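Local coordinates for D-xylonate dehydratase (Caulobacter crescentus, PDB 5OYN), which catalyses the dehydration of D-xylonate to 2-dehydro-3-deoxy-D-arabinonate in D-xylose degradation, and dehydrates D-gluconate with similar catalytic efficiency, at residues 267-270 / 271-274; 303-306 / 307-310; 360-363 / 364-367; 572-575 / 576-580; 584-587 / 588-591. One frame throughout, in Å; residues are numbered along the deposited sequence.

Contact 1. Residues 267-270 / 271-274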
loop_
_atom_site.group_PDB
_atom_site.type_symbol
_atom_site.label_atom_id
_atom_site.label_comp_id
_atom_site.label_asym_id
_atom_site.label_seq_id
_atom_site.Cartn_x
_atom_site.Cartn_y
_atom_site.Cartn_z
ATOM N N ILE A 267 7.926 -33.893 7.236
ATOM C CA ILE A 267 8.984 -33.206 7.969
ATOM C C ILE A 267 8.881 -33.460 9.465
ATOM O O ILE A 267 9.892 -33.698 10.134
ATOM C CB ILE A 267 8.934 -31.699 7.654
ATOM C CG1 ILE A 267 8.964 -31.470 6.141
ATOM C CG2 ILE A 267 10.085 -30.977 8.342
ATOM C CD1 ILE A 267 10.370 -31.341 5.570
ATOM N N LEU A 268 7.658 -33.428 9.991
ATOM C CA LEU A 268 7.413 -33.432 11.431
ATOM C C LEU A 268 7.321 -34.870 11.932
ATOM O O LEU A 268 6.259 -35.394 12.290
ATOM C CB LEU A 268 6.158 -32.630 11.750
ATOM C CG LEU A 268 6.238 -31.219 11.162
ATOM C CD1 LEU A 268 4.897 -30.549 11.158
ATOM C CD2 LEU A 268 7.250 -30.389 11.946
ATOM N N THR A 269 8.485 -35.510 11.923
ATOM C CA THR A 269 8.692 -36.782 12.583
ATOM C C THR A 269 9.006 -36.551 14.054
ATOM O O THR A 269 9.295 -35.431 14.488
ATOM C CB THR A 269 9.842 -37.543 11.937
ATOM O OG1 THR A 269 11.070 -36.831 12.166
ATOM C CG2 THR A 269 9.618 -37.699 10.458
ATOM N N LYS A 270 8.966 -37.634 14.830
ATOM C CA LYS A 270 9.355 -37.531 16.229
ATOM C C LYS A 270 10.794 -37.056 16.360
ATOM O O LYS A 270 11.117 -36.324 17.300
ATOM C CB LYS A 270 9.154 -38.875 16.927
ATOM C CG LYS A 270 9.826 -39.002 18.276
ATOM C CD LYS A 270 8.874 -38.685 19.421
ATOM C CE LYS A 270 9.511 -39.015 20.784
ATOM N NZ LYS A 270 8.487 -39.283 21.856
ATOM N N GLN A 271 11.666 -37.433 15.425
ATOM C CA GLN A 271 13.057 -37.001 15.523
ATOM C C GLN A 271 13.163 -35.490 15.396
ATOM O O GLN A 271 13.961 -34.852 16.098
ATOM C CB GLN A 271 13.911 -37.664 14.447
ATOM C CG GLN A 271 13.698 -39.144 14.246
ATOM C CD GLN A 271 14.978 -39.817 13.804
ATOM O OE1 GLN A 271 15.479 -39.571 12.700
ATOM N NE2 GLN A 271 15.534 -40.655 14.673
ATOM N N ALA A 272 12.371 -34.907 14.484
ATOM C CA ALA A 272 12.375 -33.462 14.299
ATOM C C ALA A 272 11.930 -32.755 15.565
ATOM O O ALA A 272 12.544 -31.766 15.976
ATOM C CB ALA A 272 11.478 -33.075 13.127
ATOM N N PHE A 273 10.873 -33.251 16.206
ATOM C CA PHE A 273 10.451 -32.648 17.465
ATOM C C PHE A 273 11.523 -32.781 18.539
ATOM O O PHE A 273 11.670 -31.887 19.377
ATOM C CB PHE A 273 9.134 -33.265 17.929
ATOM C CG PHE A 273 7.927 -32.796 17.146
ATOM C CD1 PHE A 273 7.295 -31.598 17.461
ATOM C CD2 PHE A 273 7.417 -33.559 16.099
ATOM C CE1 PHE A 273 6.183 -31.169 16.743
ATOM C CE2 PHE A 273 6.299 -33.138 15.376
ATOM C CZ PHE A 273 5.689 -31.940 15.693
ATOM N N GLU A 274 12.291 -33.872 18.533
ATOM C CA GLU A 274 13.357 -34.008 19.520
ATOM C C GLU A 274 14.471 -32.994 19.272
ATOM O O GLU A 274 15.117 -32.537 20.227
ATOM C CB GLU A 274 13.921 -35.437 19.512
ATOM C CG GLU A 274 12.950 -36.523 19.996
ATOM C CD GLU A 274 13.591 -37.921 20.093
ATOM O OE1 GLU A 274 14.187 -38.362 19.086
ATOM O OE2 GLU A 274 13.503 -38.573 21.172
#

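Contact 2. Residues 303-306 / 307-310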
loop_
_atom_site.group_PDB
_atom_site.type_symbol
_atom_site.label_atom_id
_atom_site.label_comp_id
_atom_site.label_asym_id
_atom_site.label_seq_id
_atom_site.Cartn_x
_atom_site.Cartn_y
_atom_site.Cartn_z
ATOM N N GLU A 303 3.672 -38.500 19.508
ATOM C CA GLU A 303 3.418 -38.478 20.940
ATOM C C GLU A 303 4.687 -38.004 21.632
ATOM O O GLU A 303 5.748 -38.623 21.487
ATOM C CB GLU A 303 2.987 -39.865 21.427
ATOM C CG GLU A 303 2.627 -39.966 22.916
ATOM C CD GLU A 303 2.900 -41.360 23.496
ATOM O OE1 GLU A 303 2.589 -41.586 24.688
ATOM O OE2 GLU A 303 3.423 -42.232 22.761
ATOM N N ILE A 304 4.590 -36.893 22.357
ATOM C CA ILE A 304 5.720 -36.378 23.118
ATOM C C ILE A 304 5.367 -36.439 24.587
ATOM O O ILE A 304 4.388 -35.821 25.028
ATOM C CB ILE A 304 6.116 -34.960 22.702
ATOM C CG1 ILE A 304 6.588 -34.990 21.254
ATOM C CG2 ILE A 304 7.226 -34.454 23.610
ATOM C CD1 ILE A 304 7.571 -33.928 20.930
ATOM N N THR A 305 6.181 -37.166 25.340
ATOM C CA THR A 305 5.909 -37.577 26.705
ATOM C C THR A 305 6.859 -36.865 27.651
ATOM O O THR A 305 7.890 -36.318 27.243
ATOM C CB THR A 305 6.060 -39.100 26.835
ATOM O OG1 THR A 305 7.399 -39.480 26.482
ATOM C CG2 THR A 305 5.104 -39.810 25.904
ATOM N N ALA A 306 6.512 -36.909 28.940
ATOM C CA ALA A 306 7.351 -36.277 29.948
ATOM C C ALA A 306 8.788 -36.773 29.877
ATOM O O ALA A 306 9.713 -36.046 30.262
ATOM C CB ALA A 306 6.760 -36.513 31.337
ATOM N N ASP A 307 9.009 -37.973 29.354
ATOM C CA ASP A 307 10.380 -38.448 29.247
ATOM C C ASP A 307 11.133 -37.766 28.116
ATOM O O ASP A 307 12.358 -37.614 28.192
ATOM C CB ASP A 307 10.392 -39.964 29.079
ATOM C CG ASP A 307 10.408 -40.683 30.414
ATOM O OD1 ASP A 307 11.140 -40.222 31.333
ATOM O OD2 ASP A 307 9.674 -41.691 30.542
ATOM N N ASP A 308 10.421 -37.323 27.083
ATOM C CA ASP A 308 11.080 -36.563 26.032
ATOM C C ASP A 308 11.634 -35.236 26.546
ATOM O O ASP A 308 12.640 -34.752 26.017
ATOM C CB ASP A 308 10.113 -36.357 24.881
ATOM C CG ASP A 308 9.751 -37.662 24.211
ATOM O OD1 ASP A 308 10.682 -38.322 23.680
ATOM O OD2 ASP A 308 8.552 -38.035 24.237
ATOM N N TRP A 309 11.033 -34.660 27.595
ATOM C CA TRP A 309 11.591 -33.448 28.192
ATOM C C TRP A 309 12.760 -33.750 29.127
ATOM O O TRP A 309 13.762 -33.023 29.112
ATOM C CB TRP A 309 10.506 -32.662 28.934
ATOM C CG TRP A 309 9.377 -32.236 28.046
ATOM C CD1 TRP A 309 8.114 -32.757 28.023
ATOM C CD2 TRP A 309 9.411 -31.222 27.031
ATOM N NE1 TRP A 309 7.355 -32.129 27.057
ATOM C CE2 TRP A 309 8.129 -31.184 26.434
ATOM C CE3 TRP A 309 10.399 -30.342 26.567
ATOM C CZ2 TRP A 309 7.809 -30.293 25.406
ATOM C CZ3 TRP A 309 10.082 -29.466 25.550
ATOM C CH2 TRP A 309 8.799 -29.444 24.981
ATOM N N ARG A 310 12.649 -34.800 29.962
ATOM C CA ARG A 310 13.773 -35.195 30.818
ATOM C C ARG A 310 15.026 -35.479 30.009
ATOM O O ARG A 310 16.142 -35.238 30.484
ATOM C CB ARG A 310 13.430 -36.431 31.665
ATOM C CG ARG A 310 12.315 -36.225 32.664
ATOM C CD ARG A 310 11.708 -37.469 33.290
ATOM N NE ARG A 310 11.054 -37.056 34.525
ATOM C CZ ARG A 310 9.797 -37.346 34.841
ATOM N NH1 ARG A 310 9.051 -38.084 34.015
ATOM N NH2 ARG A 310 9.289 -36.896 35.990
#

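Contact 3. Residues 360-363 / 364-367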
loop_
_atom_site.group_PDB
_atom_site.type_symbol
_atom_site.label_atom_id
_atom_site.label_comp_id
_atom_site.label_asym_id
_atom_site.label_seq_id
_atom_site.Cartn_x
_atom_site.Cartn_y
_atom_site.Cartn_z
ATOM N N GLY A 360 15.281 -28.815 1.518
ATOM C CA GLY A 360 15.580 -29.915 0.620
ATOM C C GLY A 360 16.886 -30.625 0.903
ATOM O O GLY A 360 17.239 -31.563 0.176
ATOM N N LYS A 361 17.619 -30.186 1.910
ATOM C CA LYS A 361 18.789 -30.850 2.442
ATOM C C LYS A 361 18.424 -31.405 3.809
ATOM O O LYS A 361 17.274 -31.327 4.245
ATOM C CB LYS A 361 19.972 -29.878 2.513
ATOM C CG LYS A 361 20.308 -29.227 1.170
ATOM C CD LYS A 361 21.260 -30.108 0.351
ATOM C CE LYS A 361 21.025 -30.007 -1.159
ATOM N NZ LYS A 361 22.202 -30.528 -1.925
ATOM N N THR A 362 19.400 -31.993 4.485
ATOM C CA THR A 362 19.170 -32.518 5.824
ATOM C C THR A 362 19.657 -31.505 6.848
ATOM O O THR A 362 20.486 -30.643 6.544
ATOM C CB THR A 362 19.869 -33.871 6.031
ATOM O OG1 THR A 362 21.281 -33.738 5.823
ATOM C CG2 THR A 362 19.328 -34.894 5.059
ATOM N N MET A 363 19.114 -31.610 8.067
ATOM C CA MET A 363 19.533 -30.703 9.131
ATOM C C MET A 363 21.047 -30.575 9.168
ATOM O O MET A 363 21.589 -29.470 9.049
ATOM C CB MET A 363 19.002 -31.170 10.487
ATOM C CG MET A 363 19.100 -30.091 11.578
ATOM S SD MET A 363 18.046 -28.623 11.320
ATOM C CE MET A 363 19.309 -27.403 11.160
ATOM N N SER A 364 21.752 -31.707 9.270
ATOM C CA SER A 364 23.212 -31.676 9.286
ATOM C C SER A 364 23.774 -30.939 8.075
ATOM O O SER A 364 24.695 -30.126 8.206
ATOM C CB SER A 364 23.778 -33.095 9.336
ATOM O OG SER A 364 25.103 -33.110 8.818
ATOM N N GLU A 365 23.248 -31.229 6.881
ATOM C CA GLU A 365 23.735 -30.551 5.686
ATOM C C GLU A 365 23.520 -29.044 5.795
ATOM O O GLU A 365 24.396 -28.258 5.410
ATOM C CB GLU A 365 23.052 -31.118 4.438
ATOM C CG GLU A 365 23.669 -32.426 3.918
ATOM C CD GLU A 365 22.819 -33.121 2.838
ATOM O OE1 GLU A 365 21.566 -33.075 2.903
ATOM O OE2 GLU A 365 23.412 -33.735 1.921
ATOM N N ASN A 366 22.374 -28.627 6.358
ATOM C CA ASN A 366 22.091 -27.200 6.539
ATOM C C ASN A 366 23.102 -26.551 7.468
ATOM O O ASN A 366 23.470 -25.384 7.282
ATOM C CB ASN A 366 20.680 -26.996 7.106
ATOM C CG ASN A 366 19.605 -27.352 6.121
ATOM O OD1 ASN A 366 19.853 -27.372 4.918
ATOM N ND2 ASN A 366 18.406 -27.662 6.619
ATOM N N LEU A 367 23.558 -27.294 8.475
ATOM C CA LEU A 367 24.326 -26.731 9.578
ATOM C C LEU A 367 25.814 -26.619 9.294
ATOM O O LEU A 367 26.531 -26.019 10.101
ATOM C CB LEU A 367 24.101 -27.573 10.830
ATOM C CG LEU A 367 22.713 -27.336 11.394
ATOM C CD1 LEU A 367 22.431 -28.190 12.596
ATOM C CD2 LEU A 367 22.611 -25.890 11.749
#

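Contact 4. Residues 572-575 / 576-580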
loop_
_atom_site.group_PDB
_atom_site.type_symbol
_atom_site.label_atom_id
_atom_site.label_comp_id
_atom_site.label_asym_id
_atom_site.label_seq_id
_atom_site.Cartn_x
_atom_site.Cartn_y
_atom_site.Cartn_z
ATOM N N HIS A 572 -13.819 -28.375 24.951
ATOM C CA HIS A 572 -12.963 -29.299 24.212
ATOM C C HIS A 572 -11.464 -29.150 24.480
ATOM O O HIS A 572 -10.677 -29.956 23.968
ATOM C CB HIS A 572 -13.219 -29.156 22.709
ATOM C CG HIS A 572 -14.651 -29.340 22.317
ATOM N ND1 HIS A 572 -15.138 -30.527 21.811
ATOM C CD2 HIS A 572 -15.699 -28.481 22.334
ATOM C CE1 HIS A 572 -16.426 -30.393 21.537
ATOM N NE2 HIS A 572 -16.791 -29.161 21.845
ATOM N N ALA A 573 -11.037 -28.160 25.256
ATOM C CA ALA A 573 -9.609 -27.953 25.480
ATOM C C ALA A 573 -9.042 -28.982 26.459
ATOM O O ALA A 573 -9.607 -29.218 27.532
ATOM C CB ALA A 573 -9.340 -26.539 25.998
ATOM N N SER A 574 -7.909 -29.575 26.083
ATOM C CA SER A 574 -7.134 -30.464 26.934
ATOM C C SER A 574 -6.346 -29.662 27.966
ATOM O O SER A 574 -6.446 -28.439 28.052
ATOM C CB SER A 574 -6.190 -31.305 26.083
ATOM O OG SER A 574 -4.910 -30.704 25.992
ATOM N N GLN A 575 -5.536 -30.347 28.754
ATOM C CA GLN A 575 -4.619 -29.645 29.636
ATOM C C GLN A 575 -3.277 -29.458 28.941
ATOM O O GLN A 575 -2.970 -30.122 27.943
ATOM C CB GLN A 575 -4.436 -30.399 30.958
ATOM C CG GLN A 575 -5.708 -30.583 31.745
ATOM C CD GLN A 575 -6.037 -29.360 32.583
ATOM O OE1 GLN A 575 -5.350 -29.062 33.568
ATOM N NE2 GLN A 575 -7.085 -28.630 32.183
ATOM N N LEU A 576 -2.470 -28.535 29.488
ATOM C CA LEU A 576 -1.173 -28.237 28.885
ATOM C C LEU A 576 -0.216 -29.420 28.924
ATOM O O LEU A 576 0.785 -29.412 28.196
ATOM C CB LEU A 576 -0.534 -27.014 29.560
ATOM C CG LEU A 576 -1.471 -25.806 29.697
ATOM C CD1 LEU A 576 -0.905 -24.768 30.653
ATOM C CD2 LEU A 576 -1.806 -25.181 28.302
ATOM N N ASP A 577 -0.501 -30.426 29.756
ATOM C CA ASP A 577 0.190 -31.707 29.659
ATOM C C ASP A 577 0.245 -32.176 28.205
ATOM O O ASP A 577 1.308 -32.549 27.700
ATOM C CB ASP A 577 -0.498 -32.750 30.578
ATOM C CG ASP A 577 -1.898 -33.219 30.060
ATOM O OD1 ASP A 577 -2.931 -32.913 30.708
ATOM O OD2 ASP A 577 -1.971 -33.924 29.021
ATOM N N THR A 578 -0.898 -32.143 27.515
ATOM C CA THR A 578 -1.009 -32.540 26.117
ATOM C C THR A 578 -1.299 -31.344 25.214
ATOM O O THR A 578 -1.967 -31.485 24.185
ATOM C CB THR A 578 -2.085 -33.614 25.925
ATOM O OG1 THR A 578 -3.194 -33.363 26.808
ATOM C CG2 THR A 578 -1.504 -35.029 26.165
ATOM N N GLY A 579 -0.828 -30.161 25.612
ATOM C CA GLY A 579 -0.751 -29.024 24.718
ATOM C C GLY A 579 -1.993 -28.173 24.597
ATOM O O GLY A 579 -2.148 -27.487 23.581
ATOM N N GLY A 580 -2.875 -28.189 25.599
ATOM C CA GLY A 580 -4.120 -27.442 25.562
ATOM C C GLY A 580 -4.767 -27.400 24.191
ATOM O O GLY A 580 -5.101 -26.321 23.679
#

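Contact 5. Residues 584-587 / 588-591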
loop_
_atom_site.group_PDB
_atom_site.type_symbol
_atom_site.label_atom_id
_atom_site.label_comp_id
_atom_site.label_asym_id
_atom_site.label_seq_id
_atom_site.Cartn_x
_atom_site.Cartn_y
_atom_site.Cartn_z
ATOM N N PHE A 584 -10.915 -33.176 20.449
ATOM C CA PHE A 584 -11.580 -33.815 19.318
ATOM C C PHE A 584 -10.811 -33.614 18.015
ATOM O O PHE A 584 -10.938 -34.426 17.091
ATOM C CB PHE A 584 -12.996 -33.268 19.168
ATOM C CG PHE A 584 -13.058 -31.960 18.438
ATOM C CD1 PHE A 584 -13.010 -30.762 19.137
ATOM C CD2 PHE A 584 -13.157 -31.920 17.053
ATOM C CE1 PHE A 584 -13.066 -29.549 18.478
ATOM C CE2 PHE A 584 -13.208 -30.704 16.381
ATOM C CZ PHE A 584 -13.160 -29.517 17.096
ATOM N N ALA A 585 -10.033 -32.533 17.910
ATOM C CA ALA A 585 -9.498 -32.116 16.618
ATOM C C ALA A 585 -8.266 -32.905 16.202
ATOM O O ALA A 585 -7.994 -33.017 15.000
ATOM C CB ALA A 585 -9.167 -30.623 16.641
ATOM N N VAL A 586 -7.509 -33.440 17.165
ATOM C CA VAL A 586 -6.294 -34.193 16.847
ATOM C C VAL A 586 -6.604 -35.369 15.933
ATOM O O VAL A 586 -5.797 -35.728 15.064
ATOM C CB VAL A 586 -5.622 -34.667 18.149
ATOM C CG1 VAL A 586 -4.269 -35.284 17.856
ATOM C CG2 VAL A 586 -5.509 -33.514 19.129
ATOM N N LYS A 587 -7.770 -35.990 16.135
ATOM C CA LYS A 587 -8.257 -37.076 15.292
ATOM C C LYS A 587 -8.092 -36.784 13.792
ATOM O O LYS A 587 -7.665 -37.664 13.037
ATOM C CB LYS A 587 -9.717 -37.333 15.676
ATOM C CG LYS A 587 -10.520 -38.233 14.779
ATOM C CD LYS A 587 -12.009 -37.912 14.944
ATOM C CE LYS A 587 -12.349 -37.394 16.341
ATOM N NZ LYS A 587 -13.559 -36.520 16.325
ATOM N N TYR A 588 -8.397 -35.552 13.339
ATOM C CA TYR A 588 -8.409 -35.232 11.899
ATOM C C TYR A 588 -6.995 -35.090 11.335
ATOM O O TYR A 588 -6.221 -34.238 11.787
ATOM C CB TYR A 588 -9.202 -33.949 11.645
ATOM C CG TYR A 588 -10.638 -34.072 12.070
ATOM C CD1 TYR A 588 -11.013 -33.765 13.370
ATOM C CD2 TYR A 588 -11.619 -34.529 11.183
ATOM C CE1 TYR A 588 -12.322 -33.895 13.788
ATOM C CE2 TYR A 588 -12.942 -34.668 11.594
ATOM C CZ TYR A 588 -13.281 -34.352 12.901
ATOM O OH TYR A 588 -14.580 -34.474 13.327
ATOM N N GLN A 589 -6.667 -35.889 10.316
ATOM C CA GLN A 589 -5.314 -35.915 9.778
ATOM C C GLN A 589 -5.345 -35.974 8.261
ATOM O O GLN A 589 -6.250 -36.568 7.667
ATOM C CB GLN A 589 -4.506 -37.110 10.294
ATOM C CG GLN A 589 -4.455 -37.218 11.799
ATOM C CD GLN A 589 -3.251 -36.524 12.397
ATOM O OE1 GLN A 589 -2.200 -36.410 11.757
ATOM N NE2 GLN A 589 -3.395 -36.058 13.640
ATOM N N ASP A 590 -4.335 -35.353 7.649
ATOM C CA ASP A 590 -4.126 -35.376 6.199
ATOM C C ASP A 590 -5.417 -35.078 5.424
ATOM O O ASP A 590 -5.766 -35.761 4.458
ATOM C CB ASP A 590 -3.518 -36.718 5.779
ATOM C CG ASP A 590 -3.060 -36.729 4.327
ATOM O OD1 ASP A 590 -2.838 -35.632 3.769
ATOM O OD2 ASP A 590 -2.928 -37.828 3.740
ATOM N N LEU A 591 -6.129 -34.021 5.842
ATOM C CA LEU A 591 -7.423 -33.713 5.233
ATOM C C LEU A 591 -7.327 -33.392 3.742
ATOM O O LEU A 591 -8.335 -33.509 3.037
ATOM C CB LEU A 591 -8.110 -32.549 5.948
ATOM C CG LEU A 591 -8.210 -32.549 7.469
ATOM C CD1 LEU A 591 -9.241 -31.526 7.934
ATOM C CD2 LEU A 591 -8.560 -33.930 7.986
#

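Contact 1. Residues 267-270 / 271-274
The Phe273 ring turns its edge to the backbone at the start of helix 270-282: Thr269 O lies near the ring plane, 3.1 Å from Phe273 CD2, and Lys270 CA is also at the edge. Leu268 approaches obliquely, its CB 3.7 Å from Phe273 CE2. With CG beside its own backbone N (chi1 -75°), the ring lies beside the residues that lead into the helix. Ile293, Met296 and Ala297 of helix 289-299 and Ile304 also touch it. With an alanine here, the CB of Leu268 would lose its aromatic partner and a gap would probably open between the helix start and helix 289-299. Thr269 is the N-cap. Its OG1, set between backbone N and carbonyl carbon (chi1 66°), accepts from Ala272 N at 3.3 Å, while Thr269 O accepts from Phe273 N at 3.2 Å, the N-H aimed well (164°). Just before the cap, Leu268 is the centre of an inverse gamma turn. One residue on, Lys270 O takes Glu274 N at 3.0 Å. The side chains of Lys270 and Glu274 slant across each other, but their charged ends stay apart, Lys270 NZ being 5.1 Å from Glu274 OE2. Each has another partner: Lys270 NZ forms a salt bridge with Asp308, and Glu274 OE1 a hydrogen bond with His352. The chemistry is thus divided: threonine oxygens take up N-H groups of the first turn, the aromatic ring packs against helix 289-299, and the two charged residues tie the helix to other loops and helices.

Contact 2. Residues 303-306 / 307-310
Asp308 OD2 is gripped by both donors of Thr305. The backbone N of Thr305 reaches the anti lone pair of Asp308 OD2 at 2.8 Å in an almost straight bond (177°), whereas Thr305 OG1 comes to the same oxygen at 2.9 Å from above the carboxylate plane. The hydroxyl can do this because chi1 of 60° sets it between the backbone N and the carbonyl carbon. A third donor, Lys270 NZ, forms a salt bridge with OD2, and this cluster is likely to keep the carboxylate ionised and its rotation fixed. In return Thr305 O accepts from Asp308 N at 2.7 Å, the donor standing well above the carbonyl plane. A carboxylate reaching back to the backbone N of the residue before helix 306-312 resembles one half of a capping box. Ala306 O continues the turn by accepting from Arg310 N at 3.2 Å. On the apolar side Ile304 crosses Asp308 at about a right angle, its CG2 3.7 Å from Asp308 CB, and the same methyl lies obliquely to the Trp309 ring, 4.2 Å from NE1. Ile304 and Trp309 both rest on Ile277 of helix 270-282 and Ile293 of helix 289-299, so the start of helix 306-312 is packed against these two helices.

Contact 3. Residues 360-363 / 364-367
Thr362 and Glu365 cross obliquely, with the carboxylate of Glu365 brought back over the start of the helix. Glu365 OE1 accepts twice: Thr362 N meets its anti lone pair at 2.9 Å, and Thr362 OG1 comes from above the carboxylate plane at 3.0 Å. The chain of Glu365 starts beside its backbone N (chi1 -81°) and runs extended beyond CG, which carries OE1 as far as the residue preceding the helix. Thr362 OG1 in turn accepts a weak bond from Glu365 N at 3.4 Å. This reciprocal pairing is a capping box, with Thr362 as N-cap of helix 363-367. Lys361 stands at about a right angle to Glu365; its CB is 3.6 Å from OE1, while Lys361 NZ remains 5.2 Å from Glu365 OE2. The same CB lies 3.5 Å from Asn366 OD1, and the Asn366 amide is held by Thr357 through ND2 and Thr359 through OD1. On the buried side Met363 slants across Leu367. Its chain bends at chi2 (66°) and again at chi3, bringing the methyl CE against the branch point of Leu367, 3.4 Å from CG. Both side chains pack on Leu342 of helix 337-347.

Contact 4. Residues 572-575 / 576-580
A short 3-10 turn with the bonding pattern of a Schellman motif joins helix 564-572 to helix 583-586, and Gln575 O is its hub. That oxygen accepts from Thr578 N at 2.9 Å, closing the turn, and from Gly580 N at 3.0 Å, closing the wider six-residue loop; Gly579 N bonds back to Leu576 O at 3.1 Å. Gly579 takes the positive phi of the Schellman pattern; Gly580 also has positive phi, and a side chain there would run close to Leu576 CD2. A third donor, Ser574 OG, reaches Gln575 O at 2.8 Å from the residue before. Thr578 N and Gly580 N come from well above the carbonyl plane, so neither uses a lone pair. The Asp577 carboxylate folds back over the turn, its CG between backbone N and carbonyl carbon (chi1 71°), and OD2 accepts from Thr578 OG1 at 2.6 Å. With an alanine here, the Thr578 hydroxyl would lose its carboxylate acceptor and is likely to be freer to turn. The amide of Gln575 points elsewhere, its NE2 bonded to Glu513. The side chain of Leu576 is about 9 Å from that of the magnesium ligand Glu472 and about 12 Å from the magnesium ion. Where the loop closes, Gly580 CA directs a C-H at Ser574 O, 3.6 Å away, with an angle of 162° at the hydrogen.

Contact 5. Residues 584-587 / 588-591
Tyr588 folds back along the preceding turn, starting with CB, which lies 3.7 Å from Ala585 O. With CG anti to the carbonyl carbon (chi1 -61°), the ring lies alongside the preceding turn and reaches Phe584. CD1 is 3.5 Å from Ala585 O, which sits at the ring edge near its plane. CE1 goes further, to 3.6 Å from Phe584 O, and also meets the edge of the Phe584 ring, 3.9 Å from its CD2. The Phe584 ring is itself covered on one face by Ala585 CB, over its centre. Lys587 runs alongside Tyr588 in the same direction: its CD lies above one face, offset toward the rim, and its NZ ends 3.8 Å from Tyr588 OH. That ammonium has a stronger partner, a salt bridge to Glu567 of the second subunit. All this stands at the C-terminal end of the weakly bonded helix 583-586, where the chain passes into a loop. Tyr588 N donates to Ala585 O at 3.1 Å, the donor well above the carbonyl plane, which closes a turn over Val586 and Lys587. The next carbonyl is taken by a side chain: Gln589 bends at chi2 (-92°) and puts NE2 2.8 Å from Val586 O, nearly in line with the C=O and close to the plane of its own amide. NE2 also makes a weak bond to His299 O. In the homotetramer this turn faces the second subunit, where Phe584 packs on Ile568, Ala585 on Pro564 and Tyr588 on Thr561 of that chain.

The five contacts follow one another along the chain, each closed before the next opens. Contacts 1, 2 and 3 mark the starts of helices 270-282, 306-312 and 363-367, all in the N-terminal dehydratase region; contact 4 lies in the loop before helix 583-586, and contact 5 covers most of that helix and the loop after it. Contacts 1 and 2, with centres 13 Å apart, are joined directly by the lysine bridge and by Phe273 against Ile304. Contacts 4 and 5, whose centres are about 15 Å apart, meet where His572 packs on Phe584. Helix 289-299 touches contacts 1, 2, 4 and 5, so the N-terminal region and the C-terminal segments share it. Contact 3 lies farthest out, and contact 5 alone reaches another subunit.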